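Endoglucanase A (Clostridium acetobutylicum, PDB 3IK2) hydrolyses internal beta-1,4-glucosidic bonds of cellulose-like glucans as a glycoside hydrolase of family 44, built on a TIM-like barrel. Local coordinates at residues Leu276-Glu281 with Trp327-Ile332. Residues are numbered along the deposited sequence; the frame is centred on the assembly and turned at random.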
loop_
_atom_site.group_PDB
_atom_site.type_symbol
_atom_site.label_atom_id
_atom_site.label_comp_id
_atom_site.label_asym_id
_atom_site.label_seq_id
_atom_site.Cartn_x
_atom_site.Cartn_y
_atom_site.Cartn_z
ATOM N N LEU A 276 -3.897 -5.865 2.139
ATOM C CA LEU A 276 -5.237 -5.314 2.074
ATOM C C LEU A 276 -5.219 -4.135 1.107
ATOM O O LEU A 276 -4.195 -3.488 0.949
ATOM C CB LEU A 276 -5.632 -4.817 3.485
ATOM C CG LEU A 276 -6.369 -5.666 4.527
ATOM C CD1 LEU A 276 -6.261 -7.177 4.427
ATOM C CD2 LEU A 276 -6.177 -5.176 5.983
ATOM N N HIS A 277 -6.352 -3.885 0.459
ATOM C CA HIS A 277 -6.576 -2.673 -0.291
ATOM C C HIS A 277 -7.606 -1.822 0.424
ATOM O O HIS A 277 -8.542 -2.335 1.017
ATOM C CB HIS A 277 -7.014 -2.984 -1.730
ATOM C CG HIS A 277 -6.003 -3.773 -2.493
ATOM N ND1 HIS A 277 -6.270 -4.343 -3.717
ATOM C CD2 HIS A 277 -4.728 -4.118 -2.184
ATOM C CE1 HIS A 277 -5.199 -4.998 -4.135
ATOM N NE2 HIS A 277 -4.254 -4.886 -3.218
ATOM N N TRP A 278 -7.416 -0.510 0.380
ATOM C CA TRP A 278 -8.281 0.402 1.108
ATOM C C TRP A 278 -8.523 1.644 0.289
ATOM O O TRP A 278 -7.699 2.560 0.251
ATOM C CB TRP A 278 -7.665 0.754 2.448
ATOM C CG TRP A 278 -8.577 1.527 3.408
ATOM C CD1 TRP A 278 -8.395 2.801 3.856
ATOM C CD2 TRP A 278 -9.766 1.045 4.045
ATOM N NE1 TRP A 278 -9.394 3.138 4.739
ATOM C CE2 TRP A 278 -10.243 2.077 4.878
ATOM C CE3 TRP A 278 -10.472 -0.160 3.995
ATOM C CZ2 TRP A 278 -11.413 1.945 5.655
ATOM C CZ3 TRP A 278 -11.629 -0.298 4.770
ATOM C CH2 TRP A 278 -12.078 0.747 5.586
ATOM N N TYR A 279 -9.641 1.636 -0.421
ATOM C CA TYR A 279 -10.119 2.816 -1.099
ATOM C C TYR A 279 -11.261 3.255 -0.229
ATOM O O TYR A 279 -12.242 2.527 -0.118
ATOM C CB TYR A 279 -10.597 2.489 -2.510
ATOM C CG TYR A 279 -9.472 2.043 -3.422
ATOM C CD1 TYR A 279 -8.679 2.984 -4.118
ATOM C CD2 TYR A 279 -9.199 0.686 -3.604
ATOM C CE1 TYR A 279 -7.637 2.561 -4.979
ATOM C CE2 TYR A 279 -8.148 0.262 -4.457
ATOM C CZ TYR A 279 -7.371 1.207 -5.134
ATOM O OH TYR A 279 -6.344 0.783 -5.985
ATOM N N PRO A 280 -11.096 4.401 0.469
ATOM C CA PRO A 280 -12.102 4.853 1.438
ATOM C C PRO A 280 -13.528 4.943 0.850
ATOM O O PRO A 280 -13.724 5.409 -0.285
ATOM C CB PRO A 280 -11.588 6.239 1.884
ATOM C CG PRO A 280 -10.457 6.589 0.942
ATOM C CD PRO A 280 -9.935 5.319 0.390
ATOM N N GLU A 281 -14.489 4.458 1.629
ATOM C CA GLU A 281 -15.903 4.553 1.319
ATOM C C GLU A 281 -16.505 5.835 1.907
ATOM O O GLU A 281 -17.639 6.207 1.586
ATOM C CB GLU A 281 -16.642 3.322 1.863
ATOM C CG GLU A 281 -16.326 2.020 1.128
ATOM C CD GLU A 281 -17.180 1.805 -0.112
ATOM O OE1 GLU A 281 -17.700 2.779 -0.679
ATOM O OE2 GLU A 281 -17.316 0.651 -0.553
ATOM N N TRP A 327 -18.242 -2.298 14.115
ATOM C CA TRP A 327 -17.329 -3.226 14.788
ATOM C C TRP A 327 -15.942 -3.339 14.112
ATOM O O TRP A 327 -14.953 -3.721 14.783
ATOM C CB TRP A 327 -17.964 -4.612 14.946
ATOM C CG TRP A 327 -18.462 -5.195 13.642
ATOM C CD1 TRP A 327 -19.729 -5.132 13.159
ATOM C CD2 TRP A 327 -17.688 -5.902 12.648
ATOM N NE1 TRP A 327 -19.807 -5.758 11.948
ATOM C CE2 TRP A 327 -18.567 -6.238 11.603
ATOM C CE3 TRP A 327 -16.334 -6.273 12.535
ATOM C CZ2 TRP A 327 -18.143 -6.936 10.454
ATOM C CZ3 TRP A 327 -15.926 -6.965 11.398
ATOM C CH2 TRP A 327 -16.831 -7.302 10.383
ATOM N N GLY A 328 -15.877 -3.032 12.812
ATOM C CA GLY A 328 -14.637 -3.162 12.032
ATOM C C GLY A 328 -13.782 -1.902 11.916
ATOM O O GLY A 328 -12.771 -1.885 11.188
ATOM N N LEU A 329 -14.210 -0.837 12.602
ATOM C CA LEU A 329 -13.507 0.444 12.592
ATOM C C LEU A 329 -13.209 0.893 14.043
ATOM O O LEU A 329 -14.002 0.631 14.931
ATOM C CB LEU A 329 -14.315 1.503 11.840
ATOM C CG LEU A 329 -14.513 1.294 10.328
ATOM C CD1 LEU A 329 -15.339 2.473 9.666
ATOM C CD2 LEU A 329 -13.176 1.055 9.579
ATOM N N PRO A 330 -12.054 1.543 14.293
ATOM C CA PRO A 330 -11.051 1.954 13.314
ATOM C C PRO A 330 -10.309 0.759 12.719
ATOM O O PRO A 330 -10.046 -0.199 13.421
ATOM C CB PRO A 330 -10.111 2.842 14.143
ATOM C CG PRO A 330 -10.186 2.260 15.529
ATOM C CD PRO A 330 -11.674 1.963 15.656
ATOM N N LEU A 331 -9.961 0.836 11.430
ATOM C CA LEU A 331 -9.432 -0.342 10.720
ATOM C C LEU A 331 -8.134 -0.956 11.269
ATOM O O LEU A 331 -8.060 -2.191 11.444
ATOM C CB LEU A 331 -9.296 -0.092 9.193
ATOM C CG LEU A 331 -8.965 -1.315 8.303
ATOM C CD1 LEU A 331 -10.074 -2.408 8.321
ATOM C CD2 LEU A 331 -8.646 -0.881 6.867
ATOM N N ILE A 332 -7.102 -0.139 11.493
ATOM C CA ILE A 332 -5.825 -0.728 11.882
ATOM C C ILE A 332 -5.837 -1.410 13.276
ATOM O O ILE A 332 -5.329 -2.522 13.397
ATOM C CB ILE A 332 -4.601 0.249 11.698
ATOM C CG1 ILE A 332 -4.404 0.581 10.210
ATOM C CG2 ILE A 332 -3.309 -0.374 12.309
ATOM C CD1 ILE A 332 -3.370 1.731 9.939
#
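Leu-331 lays one methyl group over a face of the Trp-278 indole. Followed outward from CB, the tryptophan has CG anti to the backbone N (chi1 -171°), which swings the indole out from strand 273-278 toward helix 331-342. The five-membered ring leads, and the six-membered ring, which shares CD2 and CE2 with it, lies under the methyl. Trp-278 CD2 is 3.6 Å from Leu-331 CD2. Next along the rim, Trp-278 CE3 comes to 3.5 Å from Leu-331 CD2, and Trp-278 CZ3, CE2 and CZ2 lie only slightly farther from it. Leu-331 CD2 sits 3.5 Å from the centroid of the Trp-278 six-membered ring, only 14° off the ring normal, a close CH-pi contact. At the far corner, Trp-278 CH2, also near that methyl, meets Leu-329 CD2 at 4.2 Å, which arrives obliquely. The leucines flank Pro-330, which follows a cis peptide bond and takes the N-cap position of helix 331-342. Purely apolar, the contact continues into an apolar layer: Phe-232 and Phe-350 touch both Trp-278 and Leu-331, while Ile-321 packs against Trp-278 and Leu-329. Such packing of the sixth barrel strand against the helix leading to the seventh, strand 347-353, is characteristic of the beta-alpha-beta crossovers of a TIM barrel.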